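PDB 3OTT: Two-component system sensor histidine kinase from Bacteroides thetaiotaomicron, which probably senses saccharides through this extracellular beta-propeller and beta-sandwich region and relays the signal by phosphorylating a histidine. Local coordinates for residues 97-106 / 117-126; 142-150 / 161-169. One frame throughout, in Å; residues are numbered along the deposited sequence.

Interaction 1. Residues 97-106 / 117-126; sequences PETDFPTDVR and LGALNGLYTY
Phe101 drives the edge of its ring into the face of Tyr126, a T-shaped stack with centroids 4.9 Å apart and planes at 79°. Phe101 CE1 lies over the centre of the tyrosine ring, which reaches this place because its CG stands anti to the backbone N (chi1 -172°). At the far end of the same ring, Thr99 OG1 donates a hydrogen bond to Tyr126 OH over 2.9 Å, so ring face and hydroxyl are both engaged by the incoming loop. Were Tyr126 an alanine, the Phe101 edge would be likely to lose its aromatic face and Thr99 OG1 its acceptor. Next along the chain, Pro102 lays CG over one face of the Tyr124 ring, a CH-pi contact 3.8 Å from the centroid. Leu117 CD1 adds apolar contact to Phe101, and Ile84 of the preceding blade's strand 84-88 touches both. The buried Val105 and Ala119 continue this packed part as an antiparallel non-hydrogen-bonded pair, bracketed by Arg106 N to Gly118 O (2.8 Å) and Leu120 N to Asp104 O (2.9 Å).

The outer side is looser and more polar. Leu120 rests on one face of the Arg106 guanidinium, its CD1 3.5 Å from Arg106 NH2, while a water bridges Thr103 O and Asn121 N, both residues exposed. Here, at the open end of the hairpin of strands 105-111 and 114-119, in a four-stranded propeller blade, the chemistry implies a division of labour: aromatic packing fixes the inter-blade loop, and backbone bonds set the strand register.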
# COMPACT_ATOMS: atom_id res chain seq x y z
N PRO B 97 20.64 -14.73 22.67
CA PRO B 97 21.34 -15.37 21.54
C PRO B 97 22.67 -16.00 21.95
O PRO B 97 23.25 -15.59 22.93
CB PRO B 97 21.62 -14.19 20.60
CG PRO B 97 20.55 -13.18 20.88
CD PRO B 97 20.36 -13.30 22.41
N GLU B 98 23.16 -16.99 21.21
CA GLU B 98 24.46 -17.52 21.50
C GLU B 98 25.57 -16.49 21.16
O GLU B 98 26.68 -16.61 21.65
CB GLU B 98 24.70 -18.90 20.85
CG GLU B 98 24.52 -20.11 21.86
CD GLU B 98 25.19 -21.48 21.44
OE1 GLU B 98 25.11 -21.92 20.24
OE2 GLU B 98 25.79 -22.15 22.33
N THR B 99 25.25 -15.45 20.40
CA THR B 99 26.28 -14.49 19.90
C THR B 99 26.99 -13.63 20.95
O THR B 99 26.36 -12.99 21.80
CB THR B 99 25.71 -13.52 18.83
OG1 THR B 99 24.88 -14.23 17.92
CG2 THR B 99 26.87 -12.78 18.06
N ASP B 100 28.30 -13.59 20.82
CA ASP B 100 29.13 -12.66 21.55
C ASP B 100 29.02 -11.28 20.91
O ASP B 100 29.54 -11.05 19.83
CB ASP B 100 30.57 -13.15 21.53
CG ASP B 100 31.44 -12.41 22.54
OD1 ASP B 100 30.98 -11.33 23.03
OD2 ASP B 100 32.56 -12.90 22.85
N PHE B 101 28.30 -10.39 21.56
CA PHE B 101 28.07 -9.05 21.04
C PHE B 101 29.16 -8.10 21.54
O PHE B 101 29.72 -8.31 22.60
CB PHE B 101 26.70 -8.58 21.52
CG PHE B 101 25.51 -9.20 20.74
CD1 PHE B 101 25.38 -9.03 19.33
CD2 PHE B 101 24.52 -9.91 21.43
CE1 PHE B 101 24.31 -9.57 18.66
CE2 PHE B 101 23.40 -10.46 20.75
CZ PHE B 101 23.30 -10.30 19.36
N PRO B 102 29.45 -7.03 20.79
CA PRO B 102 30.34 -6.01 21.35
C PRO B 102 29.68 -5.31 22.54
O PRO B 102 28.47 -5.31 22.67
CB PRO B 102 30.50 -5.02 20.19
CG PRO B 102 29.27 -5.12 19.45
CD PRO B 102 28.87 -6.59 19.50
N THR B 103 30.51 -4.74 23.41
CA THR B 103 30.13 -4.00 24.58
C THR B 103 29.75 -2.53 24.25
O THR B 103 30.04 -2.04 23.16
CB THR B 103 31.33 -4.01 25.59
OG1 THR B 103 32.47 -3.37 25.00
CG2 THR B 103 31.72 -5.47 26.03
N ASP B 104 29.08 -1.84 25.19
CA ASP B 104 28.92 -0.36 25.08
C ASP B 104 28.22 0.09 23.77
O ASP B 104 28.71 1.01 23.07
CB ASP B 104 30.28 0.34 25.22
CG ASP B 104 31.03 -0.07 26.49
OD1 ASP B 104 30.38 -0.07 27.60
OD2 ASP B 104 32.25 -0.41 26.40
N VAL B 105 27.12 -0.58 23.45
CA VAL B 105 26.26 -0.22 22.37
C VAL B 105 25.48 1.07 22.73
O VAL B 105 24.95 1.24 23.89
CB VAL B 105 25.31 -1.37 22.09
CG1 VAL B 105 24.24 -0.99 21.11
CG2 VAL B 105 26.11 -2.61 21.58
N ARG B 106 25.35 1.93 21.71
CA ARG B 106 24.81 3.26 21.91
C ARG B 106 23.71 3.52 20.91
O ARG B 106 22.85 4.35 21.15
CB ARG B 106 25.90 4.33 21.75
CG ARG B 106 26.88 4.45 22.88
CD ARG B 106 26.21 5.03 24.15
NE ARG B 106 27.17 5.09 25.27
CZ ARG B 106 27.52 4.02 25.99
NH1 ARG B 106 27.01 2.82 25.69
NH2 ARG B 106 28.37 4.15 27.02
N LEU B 117 24.73 -1.83 14.47
CA LEU B 117 25.05 -1.58 15.87
C LEU B 117 26.18 -0.60 15.88
O LEU B 117 27.23 -0.83 15.25
CB LEU B 117 25.57 -2.88 16.58
CG LEU B 117 24.70 -4.14 16.46
CD1 LEU B 117 25.33 -5.44 17.06
CD2 LEU B 117 23.28 -3.85 17.09
N GLY B 118 25.97 0.50 16.59
CA GLY B 118 27.04 1.44 16.87
C GLY B 118 27.44 1.41 18.35
O GLY B 118 26.58 1.51 19.25
N ALA B 119 28.74 1.35 18.60
CA ALA B 119 29.27 1.20 19.95
C ALA B 119 30.39 2.20 20.24
O ALA B 119 30.86 2.91 19.35
CB ALA B 119 29.76 -0.26 20.16
N LEU B 120 30.82 2.25 21.49
CA LEU B 120 31.86 3.17 21.90
C LEU B 120 33.16 2.86 21.20
O LEU B 120 33.98 3.78 21.00
CB LEU B 120 32.08 3.16 23.41
CG LEU B 120 31.10 4.02 24.23
CD1 LEU B 120 31.64 4.27 25.65
CD2 LEU B 120 30.76 5.37 23.53
N ASN B 121 33.37 1.57 20.86
CA ASN B 121 34.57 1.22 20.07
C ASN B 121 34.39 0.38 18.80
O ASN B 121 35.22 -0.46 18.51
CB ASN B 121 35.73 0.69 20.97
CG ASN B 121 37.17 0.91 20.30
OD1 ASN B 121 37.93 -0.05 20.07
ND2 ASN B 121 37.50 2.16 20.01
N GLY B 122 33.34 0.62 18.02
CA GLY B 122 33.22 0.04 16.69
C GLY B 122 31.78 0.09 16.16
O GLY B 122 30.81 0.36 16.89
N LEU B 123 31.67 -0.19 14.86
CA LEU B 123 30.44 -0.23 14.14
C LEU B 123 30.30 -1.63 13.60
O LEU B 123 31.30 -2.22 13.10
CB LEU B 123 30.45 0.77 12.96
CG LEU B 123 29.24 0.80 12.01
CD1 LEU B 123 27.97 1.34 12.73
CD2 LEU B 123 29.54 1.63 10.72
N TYR B 124 29.07 -2.17 13.68
CA TYR B 124 28.88 -3.58 13.36
C TYR B 124 27.60 -3.79 12.59
O TYR B 124 26.66 -2.98 12.64
CB TYR B 124 28.85 -4.46 14.66
CG TYR B 124 30.05 -4.23 15.54
CD1 TYR B 124 30.10 -3.15 16.41
CD2 TYR B 124 31.16 -5.09 15.46
CE1 TYR B 124 31.23 -2.93 17.22
CE2 TYR B 124 32.25 -4.90 16.26
CZ TYR B 124 32.29 -3.80 17.12
OH TYR B 124 33.38 -3.62 17.91
N THR B 125 27.56 -4.91 11.92
CA THR B 125 26.35 -5.40 11.33
C THR B 125 26.00 -6.75 11.97
O THR B 125 26.90 -7.53 12.36
CB THR B 125 26.59 -5.40 9.81
OG1 THR B 125 25.86 -4.30 9.23
CG2 THR B 125 26.28 -6.60 9.17
N TYR B 126 24.70 -6.99 12.11
CA TYR B 126 24.22 -8.26 12.62
C TYR B 126 23.07 -8.78 11.78
O TYR B 126 22.01 -8.18 11.75
CB TYR B 126 23.77 -8.12 14.08
CG TYR B 126 23.43 -9.44 14.75
CD1 TYR B 126 24.32 -10.53 14.72
CD2 TYR B 126 22.20 -9.61 15.41
CE1 TYR B 126 24.04 -11.75 15.37
CE2 TYR B 126 21.89 -10.83 16.05
CZ TYR B 126 22.81 -11.89 16.03
OH TYR B 126 22.49 -13.09 16.66
O HOH W 1 32.54 -1.23 21.77

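Interaction 2. Residues 142-150 / 161-169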
# COMPACT_ATOMS: atom_id res chain seq x y z
N GLY B 142 37.38 3.24 6.12
CA GLY B 142 37.43 4.71 6.02
C GLY B 142 36.44 5.39 6.96
O GLY B 142 35.98 6.50 6.69
N LEU B 143 36.07 4.73 8.05
CA LEU B 143 35.26 5.42 9.07
C LEU B 143 36.04 6.61 9.62
O LEU B 143 37.26 6.53 9.77
CB LEU B 143 34.88 4.47 10.18
CG LEU B 143 33.63 3.63 10.00
CD1 LEU B 143 33.46 2.80 11.25
CD2 LEU B 143 32.40 4.52 9.76
N PRO B 144 35.37 7.74 9.91
CA PRO B 144 36.20 8.85 10.45
C PRO B 144 36.66 8.56 11.90
O PRO B 144 37.72 9.01 12.32
CB PRO B 144 35.29 10.10 10.33
CG PRO B 144 33.90 9.57 10.13
CD PRO B 144 34.01 8.18 9.56
N ASN B 145 35.90 7.73 12.63
CA ASN B 145 36.21 7.38 14.02
C ASN B 145 35.44 6.07 14.33
O ASN B 145 34.50 5.77 13.63
CB ASN B 145 35.87 8.58 14.93
CG ASN B 145 36.41 8.44 16.35
OD1 ASN B 145 35.85 7.70 17.16
ND2 ASN B 145 37.49 9.16 16.67
N ASN B 146 35.90 5.26 15.27
CA ASN B 146 35.24 4.01 15.70
C ASN B 146 34.22 4.22 16.82
O ASN B 146 33.49 3.30 17.15
CB ASN B 146 36.28 3.00 16.20
CG ASN B 146 37.24 2.55 15.08
OD1 ASN B 146 36.80 2.19 13.95
ND2 ASN B 146 38.56 2.60 15.36
N THR B 147 34.19 5.42 17.42
CA THR B 147 33.13 5.77 18.37
C THR B 147 31.86 6.27 17.68
O THR B 147 31.84 7.39 17.17
CB THR B 147 33.62 6.76 19.42
OG1 THR B 147 34.70 6.16 20.13
CG2 THR B 147 32.53 7.07 20.47
N ILE B 148 30.80 5.45 17.72
CA ILE B 148 29.56 5.68 17.01
C ILE B 148 28.48 6.15 17.96
O ILE B 148 28.22 5.47 18.97
CB ILE B 148 29.05 4.36 16.39
CG1 ILE B 148 30.17 3.63 15.66
CG2 ILE B 148 27.87 4.62 15.44
CD1 ILE B 148 30.89 4.46 14.56
N TYR B 149 27.83 7.27 17.64
CA TYR B 149 26.72 7.75 18.48
C TYR B 149 25.33 7.64 17.85
O TYR B 149 24.35 7.70 18.55
CB TYR B 149 26.92 9.21 18.94
CG TYR B 149 28.11 9.40 19.81
CD1 TYR B 149 28.31 8.60 20.96
CD2 TYR B 149 29.02 10.39 19.53
CE1 TYR B 149 29.39 8.79 21.78
CE2 TYR B 149 30.13 10.57 20.32
CZ TYR B 149 30.30 9.78 21.47
OH TYR B 149 31.42 9.97 22.24
N SER B 150 25.25 7.60 16.53
CA SER B 150 23.96 7.66 15.87
C SER B 150 24.05 7.01 14.53
O SER B 150 25.03 7.18 13.81
CB SER B 150 23.52 9.12 15.67
OG SER B 150 22.15 9.10 15.21
N VAL B 161 25.98 7.46 9.36
CA VAL B 161 26.64 7.09 10.62
C VAL B 161 27.28 8.35 11.24
O VAL B 161 28.22 8.93 10.68
CB VAL B 161 27.74 6.02 10.37
CG1 VAL B 161 28.53 5.66 11.69
CG2 VAL B 161 27.13 4.84 9.72
N GLY B 162 26.79 8.75 12.42
CA GLY B 162 27.32 9.88 13.17
C GLY B 162 28.29 9.38 14.23
O GLY B 162 27.97 8.50 15.03
N THR B 163 29.47 9.98 14.28
CA THR B 163 30.55 9.51 15.12
C THR B 163 31.10 10.61 16.02
O THR B 163 30.65 11.75 15.98
CB THR B 163 31.74 8.92 14.30
OG1 THR B 163 32.56 9.96 13.75
CG2 THR B 163 31.32 7.86 13.22
N TYR B 164 32.08 10.24 16.84
CA TYR B 164 32.85 11.16 17.64
C TYR B 164 33.48 12.25 16.74
O TYR B 164 33.62 13.39 17.16
CB TYR B 164 33.93 10.37 18.39
CG TYR B 164 34.78 11.18 19.28
CD1 TYR B 164 36.12 11.38 19.01
CD2 TYR B 164 34.24 11.79 20.40
CE1 TYR B 164 36.91 12.16 19.80
CE2 TYR B 164 35.03 12.59 21.21
CZ TYR B 164 36.37 12.76 20.90
OH TYR B 164 37.17 13.55 21.74
N ASN B 165 33.89 11.88 15.53
CA ASN B 165 34.47 12.89 14.66
C ASN B 165 33.77 12.96 13.30
O ASN B 165 34.38 12.78 12.23
CB ASN B 165 36.02 12.73 14.52
CG ASN B 165 36.68 13.94 13.80
OD1 ASN B 165 36.28 15.11 14.00
ND2 ASN B 165 37.67 13.65 12.96
N GLY B 166 32.48 13.24 13.32
CA GLY B 166 31.82 13.61 12.06
C GLY B 166 30.87 12.60 11.45
O GLY B 166 30.62 11.51 12.01
N LEU B 167 30.36 12.96 10.28
CA LEU B 167 29.33 12.21 9.60
C LEU B 167 29.87 11.57 8.35
O LEU B 167 30.64 12.16 7.59
CB LEU B 167 28.23 13.16 9.23
CG LEU B 167 26.97 12.59 8.57
CD1 LEU B 167 26.14 11.75 9.52
CD2 LEU B 167 26.18 13.77 8.02
N CYS B 168 29.41 10.36 8.10
CA CYS B 168 29.75 9.69 6.92
C CYS B 168 28.57 8.83 6.48
O CYS B 168 27.57 8.71 7.20
CB CYS B 168 30.98 8.86 7.16
SG CYS B 168 30.76 7.47 8.22
N ARG B 169 28.71 8.25 5.31
CA ARG B 169 27.64 7.53 4.66
C ARG B 169 28.15 6.24 4.06
O ARG B 169 29.11 6.25 3.30
CB ARG B 169 27.03 8.39 3.56
CG ARG B 169 25.97 7.63 2.79
CD ARG B 169 25.22 8.49 1.80
NE ARG B 169 26.08 9.20 0.86
CZ ARG B 169 25.72 10.30 0.21
NH1 ARG B 169 24.50 10.82 0.39
NH2 ARG B 169 26.57 10.88 -0.61
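Strands 148-150 and 161-163 run antiparallel at 125°, and a classic beta bulge shifts their register: Tyr149 N (2.9 Å) and Ser150 N (3.2 Å) both donate to Gly162 O, while Gly162 N returns a bond to Ser150 O. On the face shared by Ile148 and Thr163, Ile148 CD1 meets Thr163 CG2 at 3.7 Å and also packs on Val161 CG1. With chi1 at 78°, Thr163 OG1 is tucked back over its own backbone, where it accepts from Asn165 N in an ST turn and donates to Gly166 O. This is the first hairpin of a beta-propeller blade, within a two-component regulator propeller repeat, and the loop 142-147 lies against it. In that loop Asn145 OD1 takes Thr147 N in its carbonyl plane, on a lone pair, closing an Asx turn; Asn145 ND2 meanwhile comes to the edge of the Tyr164 ring, 3.5 Å from CD1. Tyr149 runs beside Tyr164 in the same direction, its OH 3.8 Å from Tyr164 CD2. Deeper in, Cys168 SG is touched by Pro144 CD at 3.6 Å and by Leu143 CD2 at 3.7 Å, beside Phe177 of strand 176-180.

Interactions 1 and 2 are equivalent parts of successive propeller blades: each brings an entering loop and first strand against the second and third strands. Both are partly buried, with apolar side chains inward and exposed or partly exposed residues at the turns. Their loops are secured differently, by an aromatic stack and a proline on a tyrosine in 97-106 / 117-126, but by proline and leucine on a cysteine in 142-150 / 161-169, with an Asx turn in the loop and an ST turn in the facing hairpin turn. The two also meet directly: Ala119 O lies 3.0 Å from Ile148 N and Leu120 O 2.6 Å from Thr147 OG1, both probable hydrogen bonds joining one blade's turn to the next.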